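Local coordinates for protein transglutaminase elicitor (Phytophthora sojae, PDB 3TW5) that probably cross-links proteins by joining glutamine side chains to lysine amines, as a transglutaminase, and acts as an elicitor of plant innate immunity, at residues W53-A67 and H147-L160. The protein carries 1 engineered substitution. Sequence-based numbering, arbitrary orientation.
Sequences WSQGQPSAAEKYAKA and HNGVTFQPMDLKAL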
ATOM      1  N   TRP A  53      14.250  15.576  -3.784  1.00 47.92           N
ATOM      2  CA  TRP A  53      14.687  14.183  -3.906  1.00 48.06           C
ATOM      3  C   TRP A  53      15.916  14.078  -4.812  1.00 48.38           C
ATOM      4  O   TRP A  53      16.760  13.195  -4.636  1.00 48.42           O
ATOM      5  CB  TRP A  53      13.549  13.303  -4.437  1.00 47.72           C
ATOM      6  CG  TRP A  53      13.039  13.732  -5.781  1.00 47.16           C
ATOM      7  CD1 TRP A  53      12.087  14.673  -6.031  1.00 46.98           C
ATOM      8  CD2 TRP A  53      13.467  13.245  -7.057  1.00 46.87           C
ATOM      9  NE1 TRP A  53      11.890  14.804  -7.382  1.00 46.79           N
ATOM     10  CE2 TRP A  53      12.724  13.938  -8.038  1.00 46.81           C
ATOM     11  CE3 TRP A  53      14.404  12.290  -7.470  1.00 46.73           C
ATOM     12  CZ2 TRP A  53      12.888  13.709  -9.408  1.00 46.70           C
ATOM     13  CZ3 TRP A  53      14.565  12.058  -8.832  1.00 46.72           C
ATOM     14  CH2 TRP A  53      13.811  12.768  -9.784  1.00 46.67           C
ATOM     15  N   SER A  54      15.995  14.987  -5.781  1.00 48.71           N
ATOM     16  CA  SER A  54      17.130  15.091  -6.681  1.00 49.13           C
ATOM     17  C   SER A  54      17.982  16.302  -6.286  1.00 49.46           C
ATOM     18  O   SER A  54      17.459  17.409  -6.111  1.00 49.61           O
ATOM     19  CB  SER A  54      16.635  15.210  -8.124  1.00 48.97           C
ATOM     20  OG  SER A  54      17.709  15.288  -9.040  1.00 49.13           O
ATOM     21  N   GLN A  55      19.289  16.080  -6.137  1.00 49.78           N
ATOM     22  CA  GLN A  55      20.235  17.117  -5.710  1.00 50.05           C
ATOM     23  C   GLN A  55      20.224  18.326  -6.636  1.00 49.96           C
ATOM     24  O   GLN A  55      20.312  18.184  -7.858  1.00 49.98           O
ATOM     25  CB  GLN A  55      21.653  16.552  -5.666  1.00 50.32           C
ATOM     26  CG  GLN A  55      21.885  15.464  -4.635  1.00 51.26           C
ATOM     27  CD  GLN A  55      22.498  16.000  -3.360  1.00 51.73           C
ATOM     28  OE1 GLN A  55      22.034  16.996  -2.800  1.00 52.15           O
ATOM     29  NE2 GLN A  55      23.552  15.340  -2.892  1.00 51.97           N
ATOM     30  N   GLY A  56      20.108  19.512  -6.047  1.00 49.93           N
ATOM     31  CA  GLY A  56      20.146  20.764  -6.800  1.00 49.78           C
ATOM     32  C   GLY A  56      18.905  21.061  -7.619  1.00 49.71           C
ATOM     33  O   GLY A  56      18.684  22.205  -8.016  1.00 49.75           O
ATOM     34  N   GLN A  57      18.099  20.031  -7.876  1.00 49.59           N
ATOM     35  CA  GLN A  57      16.857  20.180  -8.635  1.00 49.40           C
ATOM     36  C   GLN A  57      15.720  20.709  -7.762  1.00 49.21           C
ATOM     37  O   GLN A  57      15.612  20.336  -6.591  1.00 49.24           O
ATOM     38  CB  GLN A  57      16.454  18.849  -9.279  1.00 49.41           C
ATOM     39  CG  GLN A  57      17.317  18.435 -10.469  1.00 49.68           C
ATOM     40  CD  GLN A  57      17.267  19.429 -11.622  1.00 49.90           C
ATOM     41  OE1 GLN A  57      16.195  19.894 -12.017  1.00 50.11           O
ATOM     42  NE2 GLN A  57      18.431  19.750 -12.173  1.00 49.74           N
ATOM     43  N   PRO A  58      14.867  21.587  -8.326  1.00 49.02           N
ATOM     44  CA  PRO A  58      13.696  22.071  -7.598  1.00 48.85           C
ATOM     45  C   PRO A  58      12.730  20.931  -7.300  1.00 48.66           C
ATOM     46  O   PRO A  58      12.615  19.994  -8.094  1.00 48.66           O
ATOM     47  CB  PRO A  58      13.048  23.058  -8.576  1.00 48.86           C
ATOM     48  CG  PRO A  58      14.116  23.414  -9.544  1.00 49.02           C
ATOM     49  CD  PRO A  58      14.963  22.192  -9.668  1.00 49.06           C
ATOM     50  N   SER A  59      12.047  21.020  -6.163  1.00 48.43           N
ATOM     51  CA  SER A  59      11.091  19.998  -5.738  1.00 48.14           C
ATOM     52  C   SER A  59       9.918  19.846  -6.704  1.00 47.98           C
ATOM     53  O   SER A  59       9.654  20.733  -7.525  1.00 47.89           O
ATOM     54  CB  SER A  59      10.566  20.322  -4.341  1.00 48.22           C
ATOM     55  OG  SER A  59       9.853  21.548  -4.328  1.00 48.28           O
ATOM     56  N   ALA A  60       9.218  18.718  -6.596  1.00 47.73           N
ATOM     57  CA  ALA A  60       8.027  18.452  -7.405  1.00 47.50           C
ATOM     58  C   ALA A  60       6.937  19.503  -7.189  1.00 47.35           C
ATOM     59  O   ALA A  60       6.200  19.842  -8.117  1.00 47.35           O
ATOM     60  CB  ALA A  60       7.493  17.061  -7.117  1.00 47.47           C
ATOM     61  N   ALA A  61       6.845  20.017  -5.964  1.00 47.10           N
ATOM     62  CA  ALA A  61       5.922  21.098  -5.642  1.00 46.95           C
ATOM     63  C   ALA A  61       6.280  22.381  -6.389  1.00 46.94           C
ATOM     64  O   ALA A  61       5.430  22.961  -7.072  1.00 46.93           O
ATOM     65  CB  ALA A  61       5.896  21.341  -4.148  1.00 46.96           C
ATOM     66  N   GLU A  62       7.540  22.805  -6.265  1.00 46.84           N
ATOM     67  CA  GLU A  62       8.046  24.007  -6.932  1.00 46.71           C
ATOM     68  C   GLU A  62       7.883  23.934  -8.446  1.00 46.68           C
ATOM     69  O   GLU A  62       7.538  24.926  -9.087  1.00 46.56           O
ATOM     70  CB  GLU A  62       9.514  24.244  -6.569  1.00 46.81           C
ATOM     71  CG  GLU A  62      10.151  25.452  -7.261  1.00 46.80           C
ATOM     72  CD  GLU A  62      11.457  25.893  -6.622  1.00 46.79           C
ATOM     73  OE1 GLU A  62      11.763  25.448  -5.492  1.00 46.57           O
ATOM     74  OE2 GLU A  62      12.175  26.696  -7.253  1.00 46.73           O
ATOM     75  N   LYS A  63       8.133  22.753  -9.005  1.00 46.79           N
ATOM     76  CA  LYS A  63       7.984  22.526 -10.439  1.00 46.92           C
ATOM     77  C   LYS A  63       6.529  22.651 -10.886  1.00 47.03           C
ATOM     78  O   LYS A  63       6.253  23.171 -11.969  1.00 46.93           O
ATOM     79  CB  LYS A  63       8.552  21.163 -10.834  1.00 46.85           C
ATOM     80  CG  LYS A  63      10.068  21.099 -10.838  1.00 46.84           C
ATOM     81  CD  LYS A  63      10.550  19.781 -11.409  1.00 46.73           C
ATOM     82  CE  LYS A  63      12.060  19.720 -11.456  1.00 46.56           C
ATOM     83  NZ  LYS A  63      12.518  18.419 -12.000  1.00 46.80           N
ATOM     84  N   TYR A  64       5.609  22.181 -10.044  1.00 47.20           N
ATOM     85  CA  TYR A  64       4.176  22.289 -10.321  1.00 47.37           C
ATOM     86  C   TYR A  64       3.717  23.745 -10.292  1.00 47.45           C
ATOM     87  O   TYR A  64       2.962  24.178 -11.166  1.00 47.45           O
ATOM     88  CB  TYR A  64       3.349  21.445  -9.342  1.00 47.36           C
ATOM     89  CG  TYR A  64       1.857  21.496  -9.612  1.00 47.43           C
ATOM     90  CD1 TYR A  64       1.274  20.668 -10.571  1.00 47.42           C
ATOM     91  CD2 TYR A  64       1.033  22.383  -8.918  1.00 47.53           C
ATOM     92  CE1 TYR A  64      -0.096  20.719 -10.830  1.00 47.57           C
ATOM     93  CE2 TYR A  64      -0.338  22.444  -9.171  1.00 47.56           C
ATOM     94  CZ  TYR A  64      -0.894  21.608 -10.125  1.00 47.53           C
ATOM     95  OH  TYR A  64      -2.246  21.663 -10.374  1.00 47.56           O
ATOM     96  N   ALA A  65       4.174  24.489  -9.287  1.00 47.52           N
ATOM     97  CA  ALA A  65       3.860  25.908  -9.169  1.00 47.78           C
ATOM     98  C   ALA A  65       4.328  26.686 -10.400  1.00 48.03           C
ATOM     99  O   ALA A  65       3.538  27.392 -11.030  1.00 48.05           O
ATOM    100  CB  ALA A  65       4.466  26.484  -7.897  1.00 47.73           C
ATOM    101  N   LYS A  66       5.606  26.528 -10.748  1.00 48.38           N
ATOM    102  CA  LYS A  66       6.210  27.218 -11.892  1.00 48.79           C
ATOM    103  C   LYS A  66       5.483  26.965 -13.214  1.00 48.89           C
ATOM    104  O   LYS A  66       5.251  27.895 -13.987  1.00 48.98           O
ATOM    105  CB  LYS A  66       7.684  26.833 -12.036  1.00 48.89           C
ATOM    106  CG  LYS A  66       8.620  27.489 -11.032  1.00 49.36           C
ATOM    107  CD  LYS A  66      10.060  27.052 -11.277  1.00 49.82           C
ATOM    108  CE  LYS A  66      11.037  27.825 -10.407  1.00 50.31           C
ATOM    109  NZ  LYS A  66      12.452  27.418 -10.662  1.00 50.58           N
ATOM    110  N   ALA A  67       5.126  25.707 -13.462  1.00 49.05           N
ATOM    111  CA  ALA A  67       4.500  25.302 -14.719  1.00 49.26           C
ATOM    112  C   ALA A  67       3.087  25.845 -14.891  1.00 49.51           C
ATOM    113  O   ALA A  67       2.708  26.269 -15.987  1.00 49.57           O
ATOM    114  CB  ALA A  67       4.484  23.793 -14.833  1.00 49.19           C
ATOM    115  N   HIS A 147       6.718  21.086 -19.676  1.00 50.86           N
ATOM    116  CA  HIS A 147       5.495  21.873 -19.769  1.00 50.88           C
ATOM    117  C   HIS A 147       5.746  23.278 -19.236  1.00 50.92           C
ATOM    118  O   HIS A 147       6.141  23.446 -18.082  1.00 50.92           O
ATOM    119  CB  HIS A 147       4.363  21.199 -18.994  1.00 50.88           C
ATOM    120  CG  HIS A 147       3.018  21.802 -19.248  1.00 51.01           C
ATOM    121  ND1 HIS A 147       2.527  22.860 -18.513  1.00 51.11           N
ATOM    122  CD2 HIS A 147       2.062  21.497 -20.156  1.00 51.09           C
ATOM    123  CE1 HIS A 147       1.324  23.180 -18.957  1.00 51.27           C
ATOM    124  NE2 HIS A 147       1.019  22.368 -19.954  1.00 51.17           N
ATOM    125  N   ASN A 148       5.518  24.275 -20.093  1.00 50.92           N
ATOM    126  CA  ASN A 148       5.819  25.685 -19.803  1.00 50.86           C
ATOM    127  C   ASN A 148       7.231  25.921 -19.247  1.00 50.67           C
ATOM    128  O   ASN A 148       7.416  26.611 -18.240  1.00 50.62           O
ATOM    129  CB  ASN A 148       4.743  26.318 -18.907  1.00 51.07           C
ATOM    130  CG  ASN A 148       3.372  26.359 -19.573  1.00 51.52           C
ATOM    131  OD1 ASN A 148       3.257  26.375 -20.802  1.00 51.76           O
ATOM    132  ND2 ASN A 148       2.322  26.377 -18.756  1.00 51.95           N
ATOM    133  N   GLY A 149       8.220  25.325 -19.911  1.00 50.41           N
ATOM    134  CA  GLY A 149       9.627  25.570 -19.610  1.00 50.03           C
ATOM    135  C   GLY A 149      10.214  24.789 -18.449  1.00 49.79           C
ATOM    136  O   GLY A 149      11.417  24.880 -18.188  1.00 49.94           O
ATOM    137  N   VAL A 150       9.379  24.030 -17.742  1.00 49.40           N
ATOM    138  CA  VAL A 150       9.866  23.200 -16.634  1.00 48.92           C
ATOM    139  C   VAL A 150       9.752  21.701 -16.944  1.00 48.51           C
ATOM    140  O   VAL A 150       8.712  21.227 -17.415  1.00 48.42           O
ATOM    141  CB  VAL A 150       9.220  23.593 -15.261  1.00 48.92           C
ATOM    142  CG1 VAL A 150       7.728  23.420 -15.284  1.00 48.91           C
ATOM    143  CG2 VAL A 150       9.828  22.795 -14.117  1.00 49.06           C
ATOM    144  N   THR A 151      10.847  20.981 -16.698  1.00 47.91           N
ATOM    145  CA  THR A 151      10.914  19.540 -16.928  1.00 47.26           C
ATOM    146  C   THR A 151      10.443  18.786 -15.691  1.00 46.80           C
ATOM    147  O   THR A 151      10.977  18.971 -14.593  1.00 46.65           O
ATOM    148  CB  THR A 151      12.347  19.089 -17.312  1.00 47.33           C
ATOM    149  OG1 THR A 151      12.775  19.797 -18.480  1.00 47.42           O
ATOM    150  CG2 THR A 151      12.398  17.588 -17.597  1.00 47.19           C
ATOM    151  N   PHE A 152       9.427  17.949 -15.884  1.00 46.15           N
ATOM    152  CA  PHE A 152       8.933  17.063 -14.840  1.00 45.53           C
ATOM    153  C   PHE A 152       9.515  15.671 -15.029  1.00 45.15           C
ATOM    154  O   PHE A 152       9.320  15.044 -16.073  1.00 45.05           O
ATOM    155  CB  PHE A 152       7.406  16.987 -14.871  1.00 45.57           C
ATOM    156  CG  PHE A 152       6.724  18.239 -14.407  1.00 45.51           C
ATOM    157  CD1 PHE A 152       6.426  18.426 -13.061  1.00 45.43           C
ATOM    158  CD2 PHE A 152       6.366  19.229 -15.316  1.00 45.49           C
ATOM    159  CE1 PHE A 152       5.791  19.583 -12.626  1.00 45.29           C
ATOM    160  CE2 PHE A 152       5.731  20.386 -14.890  1.00 45.44           C
ATOM    161  CZ  PHE A 152       5.443  20.563 -13.542  1.00 45.45           C
ATOM    162  N   GLN A 153      10.239  15.198 -14.022  1.00 44.54           N
ATOM    163  CA  GLN A 153      10.769  13.843 -14.035  1.00 44.08           C
ATOM    164  C   GLN A 153       9.655  12.857 -13.685  1.00 43.70           C
ATOM    165  O   GLN A 153       8.705  13.226 -12.993  1.00 43.65           O
ATOM    166  CB  GLN A 153      11.935  13.717 -13.050  1.00 44.16           C
ATOM    167  CG  GLN A 153      13.148  14.597 -13.376  1.00 44.22           C
ATOM    168  CD  GLN A 153      13.799  14.264 -14.714  1.00 44.22           C
ATOM    169  OE1 GLN A 153      14.161  15.157 -15.477  1.00 44.24           O
ATOM    170  NE2 GLN A 153      13.949  12.977 -15.000  1.00 44.14           N
ATOM    171  N   PRO A 154       9.751  11.603 -14.176  1.00 43.35           N
ATOM    172  CA  PRO A 154       8.767  10.586 -13.797  1.00 42.98           C
ATOM    173  C   PRO A 154       8.551  10.539 -12.289  1.00 42.54           C
ATOM    174  O   PRO A 154       7.423  10.370 -11.824  1.00 42.56           O
ATOM    175  CB  PRO A 154       9.410   9.291 -14.289  1.00 42.93           C
ATOM    176  CG  PRO A 154      10.159   9.711 -15.499  1.00 43.15           C
ATOM    177  CD  PRO A 154      10.682  11.096 -15.203  1.00 43.33           C
ATOM    178  N   MET A 155       9.635  10.717 -11.545  1.00 42.00           N
ATOM    179  CA  MET A 155       9.593  10.751 -10.094  1.00 41.53           C
ATOM    180  C   MET A 155       8.809  11.954  -9.550  1.00 41.25           C
ATOM    181  O   MET A 155       8.056  11.817  -8.585  1.00 41.28           O
ATOM    182  CB  MET A 155      11.015  10.741  -9.542  1.00 41.50           C
ATOM    183  CG  MET A 155      11.099  10.544  -8.061  1.00 41.35           C
ATOM    184  SD  MET A 155      10.340   8.993  -7.573  1.00 41.76           S
ATOM    185  CE  MET A 155      10.553   9.147  -5.821  1.00 41.86           C
ATOM    186  N   ASP A 156       8.994  13.121 -10.165  1.00 40.76           N
ATOM    187  CA  ASP A 156       8.241  14.319  -9.799  1.00 40.28           C
ATOM    188  C   ASP A 156       6.739  14.078  -9.949  1.00 40.01           C
ATOM    189  O   ASP A 156       5.946  14.479  -9.091  1.00 39.92           O
ATOM    190  CB  ASP A 156       8.655  15.512 -10.664  1.00 40.39           C
ATOM    191  CG  ASP A 156      10.042  16.038 -10.331  1.00 40.46           C
ATOM    192  OD1 ASP A 156      10.385  16.171  -9.136  1.00 40.43           O
ATOM    193  OD2 ASP A 156      10.787  16.349 -11.285  1.00 40.91           O
ATOM    194  N   LEU A 157       6.364  13.413 -11.042  1.00 39.44           N
ATOM    195  CA  LEU A 157       4.968  13.089 -11.322  1.00 38.93           C
ATOM    196  C   LEU A 157       4.405  12.073 -10.335  1.00 38.70           C
ATOM    197  O   LEU A 157       3.234  12.148  -9.966  1.00 38.74           O
ATOM    198  CB  LEU A 157       4.801  12.597 -12.762  1.00 38.83           C
ATOM    199  CG  LEU A 157       5.214  13.570 -13.871  1.00 38.73           C
ATOM    200  CD1 LEU A 157       4.978  12.951 -15.229  1.00 38.49           C
ATOM    201  CD2 LEU A 157       4.480  14.899 -13.761  1.00 38.66           C
ATOM    202  N   LYS A 158       5.243  11.133  -9.902  1.00 38.39           N
ATOM    203  CA  LYS A 158       4.871  10.193  -8.842  1.00 38.06           C
ATOM    204  C   LYS A 158       4.534  10.932  -7.544  1.00 37.85           C
ATOM    205  O   LYS A 158       3.609  10.547  -6.830  1.00 37.74           O
ATOM    206  CB  LYS A 158       5.981   9.162  -8.604  1.00 38.08           C
ATOM    207  CG  LYS A 158       6.125   8.147  -9.726  1.00 38.11           C
ATOM    208  CD  LYS A 158       7.209   7.120  -9.446  1.00 38.04           C
ATOM    209  CE  LYS A 158       7.269   6.093 -10.570  1.00 38.09           C
ATOM    210  NZ  LYS A 158       8.191   4.966 -10.274  1.00 38.05           N
ATOM    211  N   ALA A 159       5.279  12.001  -7.261  1.00 37.58           N
ATOM    212  CA  ALA A 159       5.030  12.857  -6.101  1.00 37.29           C
ATOM    213  C   ALA A 159       3.701  13.585  -6.218  1.00 37.11           C
ATOM    214  O   ALA A 159       2.898  13.578  -5.284  1.00 37.08           O
ATOM    215  CB  ALA A 159       6.155  13.862  -5.930  1.00 37.36           C
ATOM    216  N   LEU A 160       3.479  14.210  -7.371  1.00 36.76           N
ATOM    217  CA  LEU A 160       2.272  14.990  -7.606  1.00 36.45           C
ATOM    218  C   LEU A 160       1.009  14.133  -7.526  1.00 36.33           C
ATOM    219  O   LEU A 160       0.078  14.477  -6.796  1.00 36.42           O
ATOM    220  CB  LEU A 160       2.351  15.733  -8.944  1.00 36.37           C
ATOM    221  CG  LEU A 160       3.425  16.817  -9.096  1.00 36.11           C
ATOM    222  CD1 LEU A 160       3.372  17.409 -10.490  1.00 35.70           C
ATOM    223  CD2 LEU A 160       3.290  17.909  -8.035  1.00 35.73           C
TER
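Asp156 divides its carboxylate between Trp53 and Lys63. Asp156 OD1 takes the indole N-H of Trp53 (NE1 to OD1 2.7 Å); the oxygen lies in the ring plane, yet the donor stands 43° out of the carboxylate plane. Asp156 OD2 forms a salt bridge with Lys63 NZ (2.8 Å), met on its syn side, while the anti side receives the backbone N of Gln153. Because Gln153 is the N-cap residue of helix 154-167, the bond from Gln153 N ties the carboxylate to the start of the helix, whose dipole would probably help stabilise its charge. The Lys63 chain, extended beyond CG, lets Lys63 NZ also donate to Thr151 O at 3.1 Å. At the far end, Asn148 ND2 donates almost straight to Ala67 O, 2.8 Å away and in the carbonyl plane of Ala67. Asn148 belongs to the type I' turn of the β-hairpin 145-152, so helix 60-67 lies against both this hairpin and the following helix; the axes of segments 60-67 and 154-160 pass 9.5 Å apart, nearly perpendicular (89°). The remaining contacts are apolar or aromatic. With chi1 at -170°, Met155 turns CG away from its own backbone N and over the Trp53 six-membered ring, 3.6 Å from the centroid and almost on the normal, a CH-pi contact, whereas Gln153 CB touches the ring's edge. Ala60 CB packs on Ala159 CB, and Leu160 CD2 reaches Tyr64 CB at 3.8 Å. Ala67 CB faces Val150 CG1 and the edge of the Phe152 ring.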